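Local structure of transcription factor tau 138 kDa subunit (Saccharomyces cerevisiae, 5AIM) at residues A[10-22]-A[53-67]. The protein forms part of the tauB domain of TFIIIC, which binds boxB promoter sites of tRNA and similar genes in the assembly that recruits RNA polymerase III. Sequence-based numbering, arbitrary orientation.
Sequences RSLQRQRAILKVM and TVRGDVDLMVESEKL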
ATOM      1  N   ARG A  10      11.168   6.035 -11.412  1.00 20.80           N
ATOM      2  CA  ARG A  10       9.720   6.158 -11.226  0.72 24.14           C
ATOM      3  C   ARG A  10       9.181   5.100 -10.253  1.00 20.02           C
ATOM      4  O   ARG A  10       8.308   5.388  -9.403  1.00 21.39           O
ATOM      5  CB  ARG A  10       8.984   6.080 -12.568  0.72 26.58           C
ATOM      6  CG  ARG A  10       9.175   7.307 -13.445  0.72 25.05           C
ATOM      7  CD  ARG A  10       8.151   7.357 -14.570  0.72 32.75           C
ATOM      8  NE  ARG A  10       8.193   6.166 -15.416  0.72 41.78           N
ATOM      9  CZ  ARG A  10       8.973   6.021 -16.484  0.72 58.35           C
ATOM     10  NH1 ARG A  10       9.797   6.991 -16.859  0.72 32.62           N
ATOM     11  NH2 ARG A  10       8.926   4.894 -17.179  0.72 39.83           N
ATOM     12  N   SER A  11       9.679   3.870 -10.364  1.00 18.30           N
ATOM     13  CA  SER A  11       9.299   2.844  -9.382  1.00 19.11           C
ATOM     14  C   SER A  11       9.636   3.277  -7.946  1.00 16.95           C
ATOM     15  O   SER A  11       8.818   3.145  -7.020  1.00 19.73           O
ATOM     16  CB  SER A  11       9.988   1.511  -9.689  1.00 19.36           C
ATOM     17  OG  SER A  11       9.890   0.610  -8.597  1.00 19.13           O
ATOM     18  N   LEU A  12      10.851   3.786  -7.750  1.00 18.61           N
ATOM     19  CA  LEU A  12      11.210   4.292  -6.417  1.00 16.15           C
ATOM     20  C   LEU A  12      10.323   5.452  -5.946  1.00 18.70           C
ATOM     21  O   LEU A  12       9.953   5.530  -4.757  1.00 18.03           O
ATOM     22  CB  LEU A  12      12.673   4.719  -6.377  1.00 16.86           C
ATOM     23  CG  LEU A  12      13.680   3.591  -6.596  1.00 17.65           C
ATOM     24  CD1 LEU A  12      15.087   4.161  -6.654  1.00 19.67           C
ATOM     25  CD2 LEU A  12      13.580   2.531  -5.506  1.00 21.54           C
ATOM     26  N   GLN A  13       9.998   6.365  -6.859  1.00 18.72           N
ATOM     27  CA  GLN A  13       9.081   7.457  -6.528  1.00 19.75           C
ATOM     28  C   GLN A  13       7.726   6.915  -6.046  1.00 21.10           C
ATOM     29  O   GLN A  13       7.161   7.372  -5.025  1.00 19.62           O
ATOM     30  CB  GLN A  13       8.895   8.376  -7.740  1.00 21.39           C
ATOM     31  CG  GLN A  13       8.044   9.610  -7.453  1.00 28.86           C
ATOM     32  CD  GLN A  13       7.764  10.433  -8.695  1.00 44.99           C
ATOM     33  OE1 GLN A  13       7.897   9.949  -9.818  1.00 38.56           O
ATOM     34  NE2 GLN A  13       7.369  11.686  -8.497  1.00 52.06           N
ATOM     35  N   ARG A  14       7.203   5.936  -6.779  1.00 18.23           N
ATOM     36  CA  ARG A  14       5.935   5.323  -6.378  1.00 18.46           C
ATOM     37  C   ARG A  14       6.028   4.621  -5.016  1.00 16.92           C
ATOM     38  O   ARG A  14       5.102   4.717  -4.188  1.00 18.98           O
ATOM     39  CB  ARG A  14       5.413   4.369  -7.459  1.00 21.15           C
ATOM     40  CG  ARG A  14       4.971   5.098  -8.720  1.00 23.78           C
ATOM     41  CD  ARG A  14       4.329   4.171  -9.737  1.00 24.28           C
ATOM     42  NE  ARG A  14       5.231   3.107 -10.183  1.00 26.43           N
ATOM     43  CZ  ARG A  14       5.943   3.116 -11.305  1.00 29.29           C
ATOM     44  NH1 ARG A  14       5.904   4.148 -12.143  1.00 30.30           N
ATOM     45  NH2 ARG A  14       6.713   2.071 -11.587  1.00 26.21           N
ATOM     46  N   GLN A  15       7.133   3.921  -4.766  1.00 17.62           N
ATOM     47  CA  GLN A  15       7.352   3.351  -3.433  1.00 16.82           C
ATOM     48  C   GLN A  15       7.401   4.413  -2.315  1.00 18.64           C
ATOM     49  O   GLN A  15       6.808   4.232  -1.233  1.00 19.67           O
ATOM     50  CB  GLN A  15       8.606   2.467  -3.426  1.00 16.76           C
ATOM     51  CG  GLN A  15       8.474   1.220  -4.289  1.00 17.15           C
ATOM     52  CD  GLN A  15       9.693   0.350  -4.213  1.00 17.48           C
ATOM     53  OE1 GLN A  15      10.023  -0.169  -3.156  1.00 19.15           O
ATOM     54  NE2 GLN A  15      10.375   0.179  -5.342  1.00 20.00           N
ATOM     55  N   ARG A  16       8.094   5.524  -2.558  1.00 17.37           N
ATOM     56  CA  ARG A  16       8.079   6.607  -1.574  1.00 17.60           C
ATOM     57  C   ARG A  16       6.659   7.104  -1.317  1.00 19.31           C
ATOM     58  O   ARG A  16       6.290   7.399  -0.159  1.00 20.02           O
ATOM     59  CB  ARG A  16       8.964   7.775  -2.016  1.00 18.69           C
ATOM     60  CG  ARG A  16      10.462   7.482  -1.988  1.00 18.81           C
ATOM     61  CD  ARG A  16      11.280   8.774  -2.066  1.00 23.32           C
ATOM     62  NE  ARG A  16      10.897   9.623  -3.197  1.00 24.16           N
ATOM     63  CZ  ARG A  16      11.352   9.498  -4.442  1.00 25.76           C
ATOM     64  NH1 ARG A  16      12.224   8.547  -4.765  1.00 23.46           N
ATOM     65  NH2 ARG A  16      10.919  10.333  -5.378  1.00 27.45           N
ATOM     66  N   ALA A  17       5.881   7.238  -2.394  1.00 17.64           N
ATOM     67  CA  ALA A  17       4.486   7.681  -2.258  1.00 17.36           C
ATOM     68  C   ALA A  17       3.660   6.697  -1.429  1.00 18.11           C
ATOM     69  O   ALA A  17       2.914   7.094  -0.524  1.00 18.77           O
ATOM     70  CB  ALA A  17       3.851   7.871  -3.621  1.00 19.72           C
ATOM     71  N   ILE A  18       3.771   5.414  -1.747  1.00 17.38           N
ATOM     72  CA  ILE A  18       3.057   4.386  -0.988  1.00 16.78           C
ATOM     73  C   ILE A  18       3.416   4.482   0.493  1.00 18.15           C
ATOM     74  O   ILE A  18       2.538   4.452   1.368  1.00 18.54           O
ATOM     75  CB  ILE A  18       3.398   2.986  -1.532  1.00 17.05           C
ATOM     76  CG1 ILE A  18       2.780   2.810  -2.918  1.00 17.97           C
ATOM     77  CG2 ILE A  18       2.890   1.887  -0.613  1.00 18.05           C
ATOM     78  CD1 ILE A  18       3.411   1.692  -3.730  1.00 20.21           C
ATOM     79  N   LEU A  19       4.705   4.606   0.778  1.00 18.08           N
ATOM     80  CA  LEU A  19       5.142   4.727   2.165  1.00 15.64           C
ATOM     81  C   LEU A  19       4.569   5.967   2.880  1.00 18.76           C
ATOM     82  O   LEU A  19       4.060   5.879   4.022  1.00 19.80           O
ATOM     83  CB  LEU A  19       6.668   4.746   2.209  1.00 20.75           C
ATOM     84  CG  LEU A  19       7.319   4.567   3.573  1.00 21.43           C
ATOM     85  CD1 LEU A  19       7.017   3.195   4.137  1.00 23.85           C
ATOM     86  CD2 LEU A  19       8.815   4.757   3.452  1.00 23.51           C
ATOM     87  N   LYS A  20       4.662   7.125   2.225  1.00 17.86           N
ATOM     88  CA  LYS A  20       4.132   8.359   2.823  1.00 19.01           C
ATOM     89  C   LYS A  20       2.616   8.286   3.058  1.00 17.97           C
ATOM     90  O   LYS A  20       2.105   8.703   4.112  1.00 19.09           O
ATOM     91  CB  LYS A  20       4.487   9.583   1.966  1.00 20.83           C
ATOM     92  CG  LYS A  20       3.871  10.907   2.428  1.00 24.48           C
ATOM     93  CD  LYS A  20       4.278  11.295   3.840  1.00 46.03           C
ATOM     94  CE  LYS A  20       5.660  11.915   3.876  1.00 44.78           C
ATOM     95  NZ  LYS A  20       6.105  12.133   5.280  1.00 77.07           N
ATOM     96  N   VAL A  21       1.900   7.753   2.073  1.00 18.01           N
ATOM     97  CA  VAL A  21       0.457   7.591   2.206  1.00 17.41           C
ATOM     98  C   VAL A  21       0.136   6.632   3.348  1.00 17.91           C
ATOM     99  O   VAL A  21      -0.745   6.914   4.162  1.00 18.02           O
ATOM    100  CB  VAL A  21      -0.173   7.123   0.884  1.00 18.50           C
ATOM    101  CG1 VAL A  21      -1.609   6.682   1.078  1.00 20.48           C
ATOM    102  CG2 VAL A  21      -0.092   8.235  -0.144  1.00 20.34           C
ATOM    103  N   MET A  22       0.860   5.518   3.423  1.00 17.32           N
ATOM    104  CA  MET A  22       0.624   4.583   4.515  1.00 17.68           C
ATOM    105  C   MET A  22       0.839   5.239   5.870  1.00 18.12           C
ATOM    106  O   MET A  22       0.029   5.039   6.785  1.00 19.13           O
ATOM    107  CB  MET A  22       1.495   3.336   4.372  1.00 17.51           C
ATOM    108  CG  MET A  22       0.999   2.383   3.293  1.00 21.60           C
ATOM    109  SD  MET A  22      -0.609   1.640   3.661  1.00 19.93           S
ATOM    110  CE  MET A  22      -0.193   0.612   5.072  1.00 21.24           C
ATOM    111  N   THR A  53       0.520  -0.760 -12.302  1.00 37.98           N
ATOM    112  CA  THR A  53       1.822  -0.153 -12.066  1.00 34.84           C
ATOM    113  C   THR A  53       2.065   0.078 -10.570  1.00 30.33           C
ATOM    114  O   THR A  53       3.105  -0.307 -10.045  1.00 28.21           O
ATOM    115  CB  THR A  53       1.968   1.167 -12.859  1.00 36.02           C
ATOM    116  OG1 THR A  53       1.835   0.901 -14.263  1.00 40.95           O
ATOM    117  CG2 THR A  53       3.324   1.808 -12.608  1.00 33.22           C
ATOM    118  N   VAL A  54       1.108   0.685  -9.875  1.00 29.50           N
ATOM    119  CA  VAL A  54       1.262   0.908  -8.437  1.00 26.18           C
ATOM    120  C   VAL A  54       1.252  -0.415  -7.653  1.00 25.52           C
ATOM    121  O   VAL A  54       2.029  -0.598  -6.701  1.00 23.27           O
ATOM    122  CB  VAL A  54       0.187   1.871  -7.901  1.00 28.63           C
ATOM    123  CG1 VAL A  54       0.259   1.995  -6.379  1.00 28.93           C
ATOM    124  CG2 VAL A  54       0.357   3.238  -8.545  1.00 35.77           C
ATOM    125  N   ARG A  55       0.387  -1.343  -8.059  1.00 28.09           N
ATOM    126  CA  ARG A  55       0.339  -2.651  -7.418  1.00 28.24           C
ATOM    127  C   ARG A  55       1.705  -3.337  -7.484  1.00 27.54           C
ATOM    128  O   ARG A  55       2.154  -3.936  -6.501  1.00 26.21           O
ATOM    129  CB  ARG A  55      -0.737  -3.541  -8.049  1.00 32.09           C
ATOM    130  CG  ARG A  55      -0.733  -4.986  -7.538  1.00 33.11           C
ATOM    131  CD  ARG A  55      -0.881  -5.072  -6.016  1.00 41.29           C
ATOM    132  NE  ARG A  55      -0.526  -6.392  -5.493  1.00 54.55           N
ATOM    133  CZ  ARG A  55      -1.394  -7.337  -5.138  1.00 68.85           C
ATOM    134  NH1 ARG A  55      -2.703  -7.139  -5.237  1.00 61.16           N
ATOM    135  NH2 ARG A  55      -0.944  -8.495  -4.674  1.00 64.06           N
ATOM    136  N   GLY A  56       2.362  -3.256  -8.639  1.00 28.99           N
ATOM    137  CA  GLY A  56       3.715  -3.790  -8.752  1.00 28.69           C
ATOM    138  C   GLY A  56       4.664  -3.312  -7.654  1.00 25.29           C
ATOM    139  O   GLY A  56       5.441  -4.094  -7.063  1.00 25.40           O
ATOM    140  N   ASP A  57       4.601  -2.019  -7.370  1.00 23.38           N
ATOM    141  CA  ASP A  57       5.479  -1.433  -6.367  1.00 21.29           C
ATOM    142  C   ASP A  57       5.036  -1.765  -4.943  1.00 20.49           C
ATOM    143  O   ASP A  57       5.884  -1.985  -4.054  1.00 23.83           O
ATOM    144  CB  ASP A  57       5.615   0.065  -6.609  1.00 22.09           C
ATOM    145  CG  ASP A  57       6.507   0.359  -7.801  1.00 23.70           C
ATOM    146  OD1 ASP A  57       7.582  -0.276  -7.893  1.00 24.97           O
ATOM    147  OD2 ASP A  57       6.132   1.175  -8.668  1.00 27.78           O
ATOM    148  N   VAL A  58       3.723  -1.860  -4.726  1.00 21.60           N
ATOM    149  CA  VAL A  58       3.254  -2.434  -3.469  1.00 22.56           C
ATOM    150  C   VAL A  58       3.876  -3.827  -3.266  1.00 26.89           C
ATOM    151  O   VAL A  58       4.393  -4.150  -2.181  1.00 24.38           O
ATOM    152  CB  VAL A  58       1.724  -2.535  -3.428  1.00 21.67           C
ATOM    153  CG1 VAL A  58       1.263  -3.366  -2.223  1.00 25.61           C
ATOM    154  CG2 VAL A  58       1.120  -1.145  -3.385  1.00 22.62           C
ATOM    155  N   ASP A  59       3.848  -4.645  -4.316  1.00 23.25           N
ATOM    156  CA  ASP A  59       4.398  -5.996  -4.224  1.00 26.88           C
ATOM    157  C   ASP A  59       5.897  -5.962  -3.914  1.00 26.06           C
ATOM    158  O   ASP A  59       6.388  -6.720  -3.054  1.00 26.66           O
ATOM    159  CB  ASP A  59       4.154  -6.776  -5.517  1.00 28.60           C
ATOM    160  CG  ASP A  59       2.708  -7.195  -5.685  1.00 50.11           C
ATOM    161  OD1 ASP A  59       1.950  -7.152  -4.693  1.00 53.45           O
ATOM    162  OD2 ASP A  59       2.331  -7.579  -6.813  1.00 41.19           O
ATOM    163  N   LEU A  60       6.630  -5.093  -4.613  1.00 26.16           N
ATOM    164  CA  LEU A  60       8.050  -4.941  -4.300  1.00 26.48           C
ATOM    165  C   LEU A  60       8.250  -4.606  -2.826  1.00 23.04           C
ATOM    166  O   LEU A  60       9.139  -5.153  -2.167  1.00 28.91           O
ATOM    167  CB  LEU A  60       8.713  -3.874  -5.166  1.00 24.40           C
ATOM    168  CG  LEU A  60       8.899  -4.192  -6.644  1.00 26.60           C
ATOM    169  CD1 LEU A  60       9.646  -3.057  -7.319  1.00 26.95           C
ATOM    170  CD2 LEU A  60       9.634  -5.503  -6.833  1.00 28.97           C
ATOM    171  N   MET A  61       7.414  -3.714  -2.302  1.00 23.46           N
ATOM    172  CA  MET A  61       7.515  -3.353  -0.886  1.00 22.85           C
ATOM    173  C   MET A  61       7.147  -4.480   0.082  1.00 25.72           C
ATOM    174  O   MET A  61       7.774  -4.633   1.132  1.00 24.44           O
ATOM    175  CB  MET A  61       6.679  -2.114  -0.607  1.00 22.61           C
ATOM    176  CG  MET A  61       7.222  -0.918  -1.336  1.00 19.67           C
ATOM    177  SD  MET A  61       6.159   0.510  -1.211  1.00 21.94           S
ATOM    178  CE  MET A  61       6.522   1.055   0.456  1.00 22.97           C
ATOM    179  N   VAL A  62       6.134  -5.268  -0.251  1.00 24.00           N
ATOM    180  CA  VAL A  62       5.811  -6.409   0.598  1.00 26.08           C
ATOM    181  C   VAL A  62       6.952  -7.421   0.589  1.00 30.43           C
ATOM    182  O   VAL A  62       7.340  -7.940   1.641  1.00 30.78           O
ATOM    183  CB  VAL A  62       4.494  -7.092   0.180  1.00 26.75           C
ATOM    184  CG1 VAL A  62       4.297  -8.412   0.934  1.00 30.53           C
ATOM    185  CG2 VAL A  62       3.322  -6.154   0.419  1.00 27.40           C
ATOM    186  N   GLU A  63       7.494  -7.709  -0.590  1.00 29.44           N
ATOM    187  CA  GLU A  63       8.533  -8.730  -0.676  1.00 36.44           C
ATOM    188  C   GLU A  63       9.824  -8.322   0.040  1.00 36.71           C
ATOM    189  O   GLU A  63      10.529  -9.182   0.579  1.00 38.58           O
ATOM    190  CB  GLU A  63       8.803  -9.117  -2.132  1.00 45.75           C
ATOM    191  CG  GLU A  63       7.679  -9.935  -2.763  1.00 69.66           C
ATOM    192  CD  GLU A  63       7.357 -11.198  -1.980  1.00 99.96           C
ATOM    193  OE1 GLU A  63       8.298 -11.938  -1.623  1.00 66.28           O
ATOM    194  OE2 GLU A  63       6.161 -11.443  -1.712  1.00 79.96           O
ATOM    195  N   SER A  64      10.125  -7.025   0.062  1.00 26.73           N
ATOM    196  CA  SER A  64      11.322  -6.537   0.746  1.00 27.48           C
ATOM    197  C   SER A  64      11.052  -6.204   2.214  1.00 25.38           C
ATOM    198  O   SER A  64      11.942  -5.731   2.924  1.00 29.65           O
ATOM    199  CB  SER A  64      11.907  -5.324   0.023  1.00 26.01           C
ATOM    200  OG  SER A  64      11.027  -4.220   0.059  1.00 24.37           O
ATOM    201  N   GLU A  65       9.817  -6.448   2.649  1.00 27.03           N
ATOM    202  CA  GLU A  65       9.411  -6.315   4.052  1.00 30.07           C
ATOM    203  C   GLU A  65       9.303  -4.863   4.530  1.00 27.71           C
ATOM    204  O   GLU A  65       9.311  -4.594   5.733  1.00 28.52           O
ATOM    205  CB  GLU A  65      10.325  -7.140   4.970  1.00 38.48           C
ATOM    206  CG  GLU A  65      10.419  -8.604   4.556  1.00 44.23           C
ATOM    207  CD  GLU A  65      11.219  -9.454   5.527  1.00 70.64           C
ATOM    208  OE1 GLU A  65      11.658  -8.929   6.572  1.00 51.62           O
ATOM    209  OE2 GLU A  65      11.405 -10.655   5.241  1.00 79.63           O
ATOM    210  N   LYS A  66       9.180  -3.934   3.587  1.00 23.84           N
ATOM    211  CA  LYS A  66       8.872  -2.545   3.919  1.00 22.37           C
ATOM    212  C   LYS A  66       7.414  -2.433   4.343  1.00 23.79           C
ATOM    213  O   LYS A  66       7.035  -1.523   5.084  1.00 24.91           O
ATOM    214  CB  LYS A  66       9.142  -1.640   2.723  1.00 23.24           C
ATOM    215  CG  LYS A  66      10.613  -1.576   2.350  1.00 22.88           C
ATOM    216  CD  LYS A  66      10.833  -0.671   1.157  1.00 22.64           C
ATOM    217  CE  LYS A  66      12.302  -0.349   0.949  1.00 21.70           C
ATOM    218  NZ  LYS A  66      13.102  -1.531   0.522  1.00 22.47           N
ATOM    219  N   LEU A  67       6.602  -3.367   3.852  1.00 22.52           N
ATOM    220  CA  LEU A  67       5.205  -3.485   4.253  1.00 22.28           C
ATOM    221  C   LEU A  67       4.922  -4.905   4.674  1.00 24.14           C
ATOM    222  O   LEU A  67       5.463  -5.842   4.101  1.00 27.43           O
ATOM    223  CB  LEU A  67       4.276  -3.155   3.092  1.00 24.27           C
ATOM    224  CG  LEU A  67       4.295  -1.733   2.543  1.00 22.19           C
ATOM    225  CD1 LEU A  67       3.392  -1.662   1.319  1.00 24.26           C
ATOM    226  CD2 LEU A  67       3.860  -0.737   3.606  1.00 24.54           C
TER
HETATM  227  O   HOH W   1      12.306  -1.636  -2.300  1.00 20.62           O
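Asp57 is the polar knob of this helix pair, seated among Ser11, Arg14, Gln15 and Ile18. Asp57 CB packs 3.9 Å from Gln15 CG, with Ile18 CD1 about as near. CG lies anti to the carbonyl carbon, which sends the carboxylate across to helix 10-22. There the hydroxyl of Ser11 is accepted, Ser11 OG to Asp57 OD1 2.6 Å, on the syn side of OD1 but 33° out of the carboxylate plane. Asp57 OD2 takes Arg14 NE at 2.6 Å, nearly along its C-O axis, in a salt bridge with an N-H...O angle of 156°; NH2 adds a weak second bond. The guanidinium, nearly coplanar with the carboxylate, is sandwiched: Thr53 CG2 sits over the centre of one face, 3.2 Å from Arg14 CZ, and the backbone Arg10 O and Ser11 N lie over the other. Thr53 OG1 is itself bonded to Asp50.

Beside the polar cluster the contact turns apolar. Ile18 is the reciprocal knob, among Val54, Asp57, Val58 and Met61: Ile18 CD1 reaches Val58 CG2 at 3.7 Å, while Ile18 CG2 meets Met61 SD at 3.6 Å. Met61, bent at chi3, brings CE back against the Gln15 carbonyl oxygen. Past the Schellman turn at Glu65, Leu67 closes on Ile18 and Met22, and a water links Gln15 OE1 to Lys66 NZ. The axes of 10-22 and 53-63 come within 9.2 Å and cross at -74°; this packs two long helices of the extended winged-helix domain together. With both carboxylate oxygens engaged and the neighbouring arginine positive, buried Asp57 is probably held ionised, its orientation fixed from two directions.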